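Local coordinates for protein pectinesterase (Aspergillus niger, PDB 5C1E) that hydrolyses the methyl esters of pectin to release methanol and leave free galacturonate units, and is probably involved in soft-rotting of plant tissue, at residues Y19-I22 with G23-L26; S187-T191 with S192-G196. All coordinates share one frame; numbering follows the deposited sequence.

Contact 1 of 2, residues Y19-I22 with G23-L26; sequences YSTI and GDAL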
loop_
_atom_site.group_PDB
_atom_site.type_symbol
_atom_site.label_atom_id
_atom_site.label_comp_id
_atom_site.label_asym_id
_atom_site.label_seq_id
_atom_site.Cartn_x
_atom_site.Cartn_y
_atom_site.Cartn_z
ATOM N N TYR A 19 -2.015 -21.600 16.795
ATOM C CA TYR A 19 -0.621 -21.199 16.579
ATOM C C TYR A 19 -0.318 -19.910 17.341
ATOM O O TYR A 19 -1.155 -19.007 17.396
ATOM C CB TYR A 19 -0.350 -21.004 15.084
ATOM C CG TYR A 19 -0.862 -22.169 14.253
ATOM C CD1 TYR A 19 -0.108 -23.330 14.130
ATOM C CD2 TYR A 19 -2.122 -22.134 13.655
ATOM C CE1 TYR A 19 -0.554 -24.409 13.388
ATOM C CE2 TYR A 19 -2.600 -23.218 12.925
ATOM C CZ TYR A 19 -1.792 -24.355 12.784
ATOM O OH TYR A 19 -2.223 -25.455 12.078
ATOM N N SER A 20 0.882 -19.832 17.911
ATOM C CA SER A 20 1.296 -18.663 18.688
ATOM C C SER A 20 1.856 -17.549 17.805
ATOM O O SER A 20 1.797 -16.371 18.180
ATOM C CB SER A 20 2.350 -19.055 19.723
ATOM O OG SER A 20 3.453 -19.675 19.104
ATOM N N THR A 21 2.392 -17.924 16.642
ATOM C CA THR A 21 2.923 -16.975 15.666
ATOM C C THR A 21 2.201 -17.077 14.305
ATOM O O THR A 21 1.664 -18.125 13.926
ATOM C CB THR A 21 4.452 -17.156 15.453
ATOM O OG1 THR A 21 4.711 -18.303 14.631
ATOM C CG2 THR A 21 5.199 -17.270 16.786
ATOM N N ILE A 22 2.222 -15.979 13.557
ATOM C CA ILE A 22 1.681 -15.973 12.207
ATOM C C ILE A 22 2.522 -16.895 11.324
ATOM O O ILE A 22 1.984 -17.653 10.541
ATOM C CB ILE A 22 1.588 -14.554 11.615
ATOM C CG1 ILE A 22 0.700 -13.665 12.500
ATOM C CG2 ILE A 22 1.006 -14.590 10.211
ATOM C CD1 ILE A 22 0.775 -12.202 12.177
ATOM N N GLY A 23 3.837 -16.830 11.481
ATOM C CA GLY A 23 4.752 -17.700 10.755
ATOM C C GLY A 23 4.446 -19.182 10.909
ATOM O O GLY A 23 4.548 -19.940 9.956
ATOM N N ASP A 24 4.081 -19.602 12.114
ATOM C CA ASP A 24 3.728 -21.002 12.339
ATOM C C ASP A 24 2.476 -21.379 11.561
ATOM O O ASP A 24 2.406 -22.479 11.023
ATOM C CB ASP A 24 3.538 -21.289 13.825
ATOM C CG ASP A 24 4.843 -21.276 14.594
ATOM O OD1 ASP A 24 5.916 -21.284 13.986
ATOM O OD2 ASP A 24 4.775 -21.257 15.826
ATOM N N ALA A 25 1.486 -20.477 11.487
ATOM C CA ALA A 25 0.260 -20.765 10.717
ATOM C C ALA A 25 0.529 -20.829 9.207
ATOM O O ALA A 25 0.016 -21.710 8.512
ATOM C CB ALA A 25 -0.832 -19.746 11.004
ATOM N N LEU A 26 1.317 -19.880 8.705
ATOM C CA LEU A 26 1.760 -19.903 7.309
ATOM C C LEU A 26 2.482 -21.226 6.985
ATOM O O LEU A 26 2.194 -21.855 5.968
ATOM C CB LEU A 26 2.684 -18.711 7.010
ATOM C CG LEU A 26 2.034 -17.324 7.035
ATOM C CD1 LEU A 26 3.088 -16.229 6.918
ATOM C CD2 LEU A 26 1.005 -17.199 5.920
HETATM O O HOH W 1 2.570 -22.142 17.100
#

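Contact 2 of 2, residues S187-T191 with S192-G196; sequences SSRET and SSDSG. With SO4 (sulfate ion), chain G.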
loop_
_atom_site.group_PDB
_atom_site.type_symbol
_atom_site.label_atom_id
_atom_site.label_comp_id
_atom_site.label_asym_id
_atom_site.label_seq_id
_atom_site.Cartn_x
_atom_site.Cartn_y
_atom_site.Cartn_z
ATOM N N SER A 187 6.934 5.865 -8.862
ATOM C CA SER A 187 6.674 4.789 -9.811
ATOM C C SER A 187 7.915 4.497 -10.642
ATOM O O SER A 187 8.591 5.421 -11.095
ATOM C CB SER A 187 5.516 5.126 -10.741
ATOM O OG SER A 187 5.477 4.243 -11.853
ATOM N N SER A 188 8.165 3.207 -10.856
ATOM C CA SER A 188 9.271 2.736 -11.685
ATOM C C SER A 188 8.804 2.231 -13.064
ATOM O O SER A 188 9.537 1.503 -13.752
ATOM C CB SER A 188 10.055 1.640 -10.946
ATOM O OG SER A 188 9.171 0.630 -10.497
ATOM N N ARG A 189 7.632 2.678 -13.518
ATOM C CA ARG A 189 7.231 2.412 -14.890
ATOM C C ARG A 189 8.291 2.989 -15.835
ATOM O O ARG A 189 8.691 4.153 -15.698
ATOM C CB ARG A 189 5.853 3.011 -15.183
ATOM C CG ARG A 189 5.373 2.775 -16.600
ATOM C CD ARG A 189 3.902 3.145 -16.777
ATOM N NE ARG A 189 3.455 2.952 -18.158
ATOM C CZ ARG A 189 3.491 3.874 -19.133
ATOM N NH1 ARG A 189 3.074 3.552 -20.345
ATOM N NH2 ARG A 189 3.925 5.118 -18.920
ATOM N N GLU A 190 8.759 2.173 -16.780
ATOM C CA GLU A 190 9.915 2.566 -17.584
ATOM C C GLU A 190 9.856 2.292 -19.094
ATOM O O GLU A 190 10.773 2.677 -19.799
ATOM C CB GLU A 190 11.191 1.956 -16.986
ATOM C CG GLU A 190 11.373 0.477 -17.222
ATOM C CD GLU A 190 12.531 -0.132 -16.419
ATOM O OE1 GLU A 190 12.858 -1.317 -16.673
ATOM O OE2 GLU A 190 13.115 0.548 -15.553
ATOM N N THR A 191 8.788 1.665 -19.579
ATOM C CA THR A 191 8.616 1.402 -21.014
ATOM C C THR A 191 7.204 1.727 -21.432
ATOM O O THR A 191 6.284 1.698 -20.617
ATOM C CB THR A 191 8.912 -0.066 -21.415
ATOM O OG1 THR A 191 8.035 -0.978 -20.717
ATOM C CG2 THR A 191 10.368 -0.401 -21.160
ATOM N N SER A 192 7.036 2.064 -22.712
ATOM C CA SER A 192 5.720 2.394 -23.248
ATOM C C SER A 192 4.778 1.180 -23.248
ATOM O O SER A 192 3.571 1.371 -23.126
ATOM C CB SER A 192 5.834 2.976 -24.668
ATOM O OG SER A 192 6.575 4.186 -24.675
ATOM N N SER A 193 5.340 -0.035 -23.354
ATOM C CA SER A 193 4.542 -1.266 -23.401
ATOM C C SER A 193 3.922 -1.618 -22.046
ATOM O O SER A 193 2.980 -2.391 -21.987
ATOM C CB SER A 193 5.374 -2.448 -23.926
ATOM O OG SER A 193 6.491 -2.726 -23.097
ATOM N N ASP A 194 4.449 -1.036 -20.970
ATOM C CA ASP A 194 3.921 -1.184 -19.626
ATOM C C ASP A 194 2.540 -0.514 -19.531
ATOM O O ASP A 194 2.409 0.702 -19.649
ATOM C CB ASP A 194 4.916 -0.537 -18.642
ATOM C CG ASP A 194 4.589 -0.805 -17.169
ATOM O OD1 ASP A 194 3.409 -0.895 -16.779
ATOM O OD2 ASP A 194 5.547 -0.864 -16.375
ATOM N N SER A 195 1.510 -1.308 -19.294
ATOM C CA SER A 195 0.150 -0.782 -19.271
ATOM C C SER A 195 -0.287 -0.332 -17.874
ATOM O O SER A 195 -1.435 0.005 -17.673
ATOM C CB SER A 195 -0.818 -1.832 -19.807
ATOM O OG SER A 195 -0.773 -2.982 -19.000
ATOM N N GLY A 196 0.637 -0.310 -16.924
ATOM C CA GLY A 196 0.313 0.009 -15.549
ATOM C C GLY A 196 0.074 1.474 -15.224
ATOM O O GLY A 196 0.536 2.372 -15.925
HETATM S S SO4 G . 8.111 -0.520 -25.774
HETATM O O1 SO4 G . 8.745 -1.814 -26.111
HETATM O O2 SO4 G . 8.001 -0.441 -24.308
HETATM O O3 SO4 G . 6.766 -0.427 -26.380
HETATM O O4 SO4 G . 8.946 0.578 -26.293
HETATM O O HOH W 2 8.044 -0.528 -17.101
#

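Contact 1 of 2, residues Y19-I22 with G23-L26
Tyr19 lies against the first turn of helix 22-29, its side chain running alongside Asp24 and Ala25. Its CB comes within 4.1 Å of Asp24 CB. From there Tyr19 CG, 4.0 Å from Ala25 CA, stands anti to the carbonyl carbon (chi1 -48°), which carries the ring out over the helix, and Ala25 CA sits over one ring face, 4.1 Å from the Tyr19 centroid in a CH-pi contact. On one flank CD1 lies obliquely near Asp24 O; on the other, Tyr19 CD2 lies 3.8 Å from the methyl Ala25 CB. A residue as small as alanine lets the broad ring come this close to the helix backbone.

Thr21 is the N-cap. Its OG1, set between the backbone N and the carbonyl carbon (chi1 77°), accepts from Asp24 N at 2.9 Å and so satisfies an amide that lacks an acceptor in the preceding turn. Asp24, near the start of the helix, has an acidic group where the helix dipole would favour negative charge. A water links it back to the loop, accepting from Ser20 N at 3.0 Å and donating to Asp24 OD2 at 2.7 Å. Main-chain helix bonding starts weakly, Ala25 N to Thr21 O, and is firm one residue on, Leu26 N to Ile22 O at 3.0 Å.

Glu47 takes the amides of Ile22 and Gly23 with its two carboxylate oxygens. Ile22, Ala25 and Leu26 direct their hydrocarbon onto Val13, Ile38, Val40, Leu49 and Ile51, so the helix lies across strands 11-13, 36-40 and 49-51 at the N-terminal end of the parallel beta-helix.

Contact 2 of 2, residues S187-T191 with S192-G196
A type I beta turn from Thr191 to Asp194 forms the bend of the loop that joins strand 182-187 to strand 198-201 in the parallel beta-helix. The bond that closes it, Asp194 N to Thr191 O, is weak at 3.3 Å, and stronger bonds within the loop are made by Arg189 and Asp194. Arg189 reaches across with CG anti to its backbone nitrogen (chi1 180°) and the chain extended as far as NE, bringing the guanidinium edge to the carbonyl of Asp194. Both Arg189 NE, at 2.9 Å, and Arg189 NH1, at 3.0 Å, donate to Asp194 O, which lies in the guanidinium plane. NE comes from above the carbonyl plane and NH1 within it. Arginine suits this place because it can give two converging donors from one edge to one backbone oxygen while NH2 remains for Leu226 O.

The carboxylate of Asp194 is not paired with that guanidinium; their planes stand 69° apart. It faces the aliphatic part of Arg189 instead, Asp194 OD2 lying 3.7 Å from Arg189 CG. Its polar work is local: Asp194 OD1 takes Gly196 N at 2.8 Å, making an Asx turn, while OD2 accepts from a water that in turn accepts from Glu190 N. Asp166 brings a second carboxylate close to OD2, which may raise the proton affinity of the pair. At the foot of the loop Ser187 OG accepts from Arg189 N in an ST turn, fixing the backbone from which the arginine departs. Serine suits the exposed bend: Ser193 N at 2.9 Å and Ser193 OG at 3.0 Å both donate to O2 of a sulfate, probably from the crystallisation liquor.

Overall arrangement
The two contacts sit in different parts of one beta-helix, with centres about 37 Å apart and no touch between them. Contact 1 is partly buried: its helix has an apolar side laid on the outermost coils, and its side-chain polar bonds gather at the helix start. Contact 2 is a surface loop between two strands, with little apolar packing and a network of polar bonds around one arginine and one aspartate. In both, an aspartate reaches a backbone amide through a water. They hold no element in common: 19-26 packs on strands 11-13, 36-40 and 49-51, whereas 187-196 links strand 182-187 to strand 198-201 further along.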